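Long-range contact in cellulase (Soil metagenome, PDB 5I2U), which probably hydrolyses the beta-1,4-glycosidic bonds of cellulose as a halotolerant glycoside hydrolase of family 5: residues I217-H228 against P245-A256. Residues are numbered along the deposited sequence; the frame is centred on the assembly and turned at random.
With PO4 (phosphate ion), chain J.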
loop_
_atom_site.group_PDB
_atom_site.type_symbol
_atom_site.label_atom_id
_atom_site.label_comp_id
_atom_site.label_asym_id
_atom_site.label_seq_id
_atom_site.Cartn_x
_atom_site.Cartn_y
_atom_site.Cartn_z
ATOM N N ILE A 217 -6.673 -2.876 -12.643
ATOM C CA ILE A 217 -5.329 -2.817 -12.105
ATOM C C ILE A 217 -4.846 -1.370 -12.066
ATOM O O ILE A 217 -5.323 -0.526 -12.837
ATOM C CB ILE A 217 -4.331 -3.732 -12.848
ATOM C CG1 ILE A 217 -3.897 -3.157 -14.198
ATOM C CG2 ILE A 217 -4.919 -5.128 -13.014
ATOM C CD1 ILE A 217 -2.565 -3.714 -14.658
ATOM N N MET A 218 -3.925 -1.103 -11.137
ATOM C CA MET A 218 -3.185 0.156 -11.088
ATOM C C MET A 218 -1.726 -0.138 -10.835
ATOM O O MET A 218 -1.357 -1.224 -10.388
ATOM C CB MET A 218 -3.726 1.067 -9.997
ATOM C CG MET A 218 -5.238 1.205 -10.016
ATOM S SD MET A 218 -5.842 2.374 -8.796
ATOM C CE MET A 218 -5.590 3.941 -9.649
ATOM N N TYR A 219 -0.899 0.846 -11.146
ATOM C CA TYR A 219 0.537 0.744 -10.969
ATOM C C TYR A 219 0.967 1.552 -9.746
ATOM O O TYR A 219 0.448 2.643 -9.509
ATOM C CB TYR A 219 1.234 1.214 -12.240
ATOM C CG TYR A 219 0.871 0.347 -13.428
ATOM C CD1 TYR A 219 1.587 -0.819 -13.710
ATOM C CD2 TYR A 219 -0.221 0.663 -14.240
ATOM C CE1 TYR A 219 1.253 -1.610 -14.793
ATOM C CE2 TYR A 219 -0.561 -0.125 -15.333
ATOM C CZ TYR A 219 0.176 -1.259 -15.604
ATOM O OH TYR A 219 -0.171 -2.056 -16.674
ATOM N N THR A 220 1.891 1.005 -8.957
ATOM C CA THR A 220 2.276 1.666 -7.734
ATOM C C THR A 220 3.390 2.653 -7.977
ATOM O O THR A 220 4.160 2.540 -8.948
ATOM C CB THR A 220 2.610 0.690 -6.592
ATOM O OG1 THR A 220 3.701 -0.146 -6.968
ATOM C CG2 THR A 220 1.389 -0.168 -6.254
ATOM N N MET A 221 3.437 3.651 -7.101
ATOM C CA MET A 221 4.557 4.577 -7.028
ATOM C C MET A 221 4.865 4.788 -5.563
ATOM O O MET A 221 3.946 4.975 -4.778
ATOM C CB MET A 221 4.211 5.902 -7.720
ATOM C CG MET A 221 5.394 6.839 -7.906
ATOM S SD MET A 221 5.693 7.963 -6.521
ATOM C CE MET A 221 4.345 9.124 -6.734
ATOM N N HIS A 222 6.146 4.727 -5.200
ATOM C CA HIS A 222 6.599 4.997 -3.837
ATOM C C HIS A 222 7.528 6.210 -3.791
ATOM O O HIS A 222 8.472 6.308 -4.573
ATOM C CB HIS A 222 7.325 3.787 -3.257
ATOM C CG HIS A 222 6.444 2.595 -3.021
ATOM N ND1 HIS A 222 6.906 1.459 -2.402
ATOM C CD2 HIS A 222 5.141 2.360 -3.306
ATOM C CE1 HIS A 222 5.928 0.574 -2.318
ATOM N NE2 HIS A 222 4.847 1.095 -2.861
ATOM N N PHE A 223 7.249 7.138 -2.879
ATOM C CA PHE A 223 8.114 8.302 -2.682
ATOM C C PHE A 223 8.411 8.515 -1.203
ATOM O O PHE A 223 7.605 8.179 -0.349
ATOM C CB PHE A 223 7.482 9.566 -3.285
ATOM C CG PHE A 223 6.307 10.081 -2.515
ATOM C CD1 PHE A 223 6.487 10.906 -1.406
ATOM C CD2 PHE A 223 5.018 9.752 -2.894
ATOM C CE1 PHE A 223 5.404 11.369 -0.682
ATOM C CE2 PHE A 223 3.933 10.215 -2.174
ATOM C CZ PHE A 223 4.121 11.026 -1.071
ATOM N N TYR A 224 9.554 9.139 -0.940
ATOM C CA TYR A 224 10.010 9.530 0.386
ATOM C C TYR A 224 10.460 10.965 0.221
ATOM O O TYR A 224 11.435 11.249 -0.486
ATOM C CB TYR A 224 11.089 8.589 0.906
ATOM C CG TYR A 224 10.422 7.338 1.396
ATOM C CD1 TYR A 224 10.065 6.324 0.502
ATOM C CD2 TYR A 224 10.018 7.217 2.721
ATOM C CE1 TYR A 224 9.373 5.195 0.934
ATOM C CE2 TYR A 224 9.342 6.090 3.160
ATOM C CZ TYR A 224 9.018 5.083 2.260
ATOM O OH TYR A 224 8.347 3.972 2.691
ATOM N N ALA A 225 9.703 11.868 0.834
ATOM C CA ALA A 225 9.715 13.283 0.476
ATOM C C ALA A 225 11.046 14.006 0.705
ATOM O O ALA A 225 11.328 14.999 0.019
ATOM C CB ALA A 225 8.579 14.013 1.179
ATOM N N ALA A 226 11.861 13.520 1.641
ATOM C CA ALA A 226 13.163 14.145 1.918
ATOM C C ALA A 226 14.274 13.724 0.935
ATOM O O ALA A 226 15.360 14.292 0.966
ATOM C CB ALA A 226 13.586 13.861 3.352
ATOM N N THR A 227 14.007 12.716 0.102
ATOM C CA THR A 227 14.972 12.200 -0.868
ATOM C C THR A 227 14.552 12.486 -2.305
ATOM O O THR A 227 15.332 13.040 -3.084
ATOM C CB THR A 227 15.127 10.681 -0.706
ATOM O OG1 THR A 227 15.444 10.382 0.657
ATOM C CG2 THR A 227 16.232 10.126 -1.614
ATOM N N HIS A 228 13.321 12.105 -2.648
ATOM C CA HIS A 228 12.871 12.096 -4.025
ATOM C C HIS A 228 12.270 13.452 -4.373
ATOM O O HIS A 228 11.220 13.838 -3.849
ATOM C CB HIS A 228 11.897 10.935 -4.258
ATOM C CG HIS A 228 12.511 9.584 -4.019
ATOM N ND1 HIS A 228 11.953 8.640 -3.182
ATOM C CD2 HIS A 228 13.653 9.032 -4.490
ATOM C CE1 HIS A 228 12.715 7.561 -3.157
ATOM N NE2 HIS A 228 13.757 7.776 -3.939
ATOM N N PRO A 245 -2.860 4.191 -14.719
ATOM C CA PRO A 245 -3.393 4.473 -13.391
ATOM C C PRO A 245 -2.315 4.312 -12.314
ATOM O O PRO A 245 -1.537 3.352 -12.370
ATOM C CB PRO A 245 -4.506 3.426 -13.212
ATOM C CG PRO A 245 -4.664 2.749 -14.532
ATOM C CD PRO A 245 -3.358 2.898 -15.222
ATOM N N VAL A 246 -2.294 5.234 -11.347
ATOM C CA VAL A 246 -1.258 5.311 -10.315
ATOM C C VAL A 246 -1.853 5.335 -8.902
ATOM O O VAL A 246 -2.679 6.190 -8.582
ATOM C CB VAL A 246 -0.406 6.580 -10.500
ATOM C CG1 VAL A 246 0.629 6.722 -9.378
ATOM C CG2 VAL A 246 0.266 6.554 -11.870
ATOM N N PHE A 247 -1.411 4.399 -8.068
ATOM C CA PHE A 247 -1.814 4.308 -6.665
ATOM C C PHE A 247 -0.524 4.317 -5.855
ATOM O O PHE A 247 0.331 3.451 -6.042
ATOM C CB PHE A 247 -2.587 3.001 -6.453
ATOM C CG PHE A 247 -3.257 2.867 -5.108
ATOM C CD1 PHE A 247 -2.514 2.736 -3.938
ATOM C CD2 PHE A 247 -4.644 2.814 -5.021
ATOM C CE1 PHE A 247 -3.148 2.602 -2.708
ATOM C CE2 PHE A 247 -5.277 2.680 -3.796
ATOM C CZ PHE A 247 -4.524 2.566 -2.638
ATOM N N VAL A 248 -0.382 5.283 -4.952
ATOM C CA VAL A 248 0.779 5.347 -4.043
ATOM C C VAL A 248 0.552 4.389 -2.852
ATOM O O VAL A 248 -0.102 4.742 -1.866
ATOM C CB VAL A 248 1.026 6.798 -3.582
ATOM C CG1 VAL A 248 2.093 6.873 -2.495
ATOM C CG2 VAL A 248 1.422 7.659 -4.782
ATOM N N SER A 249 1.064 3.161 -2.965
ATOM C CA SER A 249 0.831 2.131 -1.944
ATOM C C SER A 249 1.804 2.256 -0.764
ATOM O O SER A 249 1.614 1.615 0.278
ATOM C CB SER A 249 0.894 0.727 -2.554
ATOM O OG SER A 249 2.161 0.465 -3.109
ATOM N N GLU A 250 2.838 3.081 -0.923
ATOM C CA GLU A 250 3.747 3.361 0.177
ATOM C C GLU A 250 4.411 4.700 -0.027
ATOM O O GLU A 250 4.906 4.986 -1.124
ATOM C CB GLU A 250 4.819 2.289 0.239
ATOM C CG GLU A 250 5.621 2.284 1.514
ATOM C CD GLU A 250 6.760 1.310 1.426
ATOM O OE1 GLU A 250 6.491 0.085 1.380
ATOM O OE2 GLU A 250 7.915 1.783 1.391
ATOM N N CYS A 251 4.408 5.524 1.009
ATOM C CA CYS A 251 5.131 6.779 0.976
ATOM C C CYS A 251 5.444 7.296 2.356
ATOM O O CYS A 251 4.855 6.862 3.352
ATOM C CB CYS A 251 4.357 7.856 0.185
ATOM S SG CYS A 251 2.771 8.389 0.871
ATOM N N GLY A 252 6.349 8.258 2.405
ATOM C CA GLY A 252 6.683 8.924 3.660
ATOM C C GLY A 252 7.344 10.279 3.534
ATOM O O GLY A 252 7.694 10.729 2.429
ATOM N N GLY A 253 7.478 10.933 4.684
ATOM C CA GLY A 253 8.129 12.237 4.798
ATOM C C GLY A 253 9.598 12.142 5.112
ATOM O O GLY A 253 10.337 13.115 4.925
ATOM N N SER A 254 10.026 10.966 5.565
ATOM C CA SER A 254 11.431 10.699 5.866
ATOM C C SER A 254 12.287 10.622 4.578
ATOM O O SER A 254 11.793 10.876 3.478
ATOM C CB SER A 254 11.542 9.382 6.644
ATOM O OG SER A 254 11.286 8.266 5.787
ATOM N N GLU A 255 13.566 10.270 4.726
ATOM C CA GLU A 255 14.421 9.950 3.579
ATOM C C GLU A 255 14.146 8.510 3.124
ATOM O O GLU A 255 13.471 7.752 3.826
ATOM C CB GLU A 255 15.914 10.183 3.909
ATOM C CG GLU A 255 16.239 11.621 4.343
ATOM C CD GLU A 255 17.720 11.873 4.634
ATOM O OE1 GLU A 255 18.607 11.177 4.084
ATOM O OE2 GLU A 255 18.006 12.792 5.431
ATOM N N ALA A 256 14.676 8.140 1.957
ATOM C CA ALA A 256 14.335 6.859 1.289
ATOM C C ALA A 256 14.684 5.595 2.095
ATOM O O ALA A 256 13.980 4.585 2.004
ATOM C CB ALA A 256 14.973 6.791 -0.089
HETATM P P PO4 J . -4.812 8.587 -10.941
HETATM O O1 PO4 J . -4.464 8.643 -9.482
HETATM O O2 PO4 J . -3.968 9.572 -11.716
HETATM O O3 PO4 J . -6.275 8.933 -11.092
HETATM O O4 PO4 J . -4.514 7.196 -11.440
#
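Y224 reaches E250 through its hydroxyl, OH donating to OE2 over 2.6 Å from the anti side and 28° out of the carboxylate plane, while the ring and carboxylate planes stand 75° apart. Next to it the imidazole of H222 lies flat over the base of the same glutamate: E250 CB sits 3.3 Å from the ring centroid, almost on its normal, a close CH-pi contact. In its own plane, H222 NE2 donates to S249 OG (2.8 Å), and ND1 bonds to E163, so both nitrogens fix the ring's rotation. E250 OE1 forms a salt bridge with R89, E250 OE2 hydrogen-bonds a glycerol, probably from the crystallisation liquor, and S249 OG also hydrogen-bonds E159. In family 5 enzymes a glutamate at the end of the seventh strand is the nucleophile, and E250 is probably that residue, at the corner of strand 246-252.

On the face opposite H222 and E250, F223 turns its ring back over C251, because chi1 of 72° sets CG between the backbone N and carbonyl carbon; C251 CB then lies 3.5 Å from the ring centroid. G252 has no side chain, which lets the Y224 ring lie over its backbone N. Parallel bonding is regular at the start, F247 N to Y219 O being 2.9 Å, but loosens around the corner at E250 before G252 N regains F223 O.

Past this buried core the loops are more open. T227 OG1 accepts from A256 N (2.7 Å), A226 CB rests on E255 CG, and A256 is exposed.

Helix 230-241 joins the pair as a beta-alpha-beta unit and packs on M221 and V246; helix 264-276 packs on F223 and C251. In the closed eight-stranded TIM barrel, strand 192-194 pairs beside 217-224 and strand 281-286 beside 246-252.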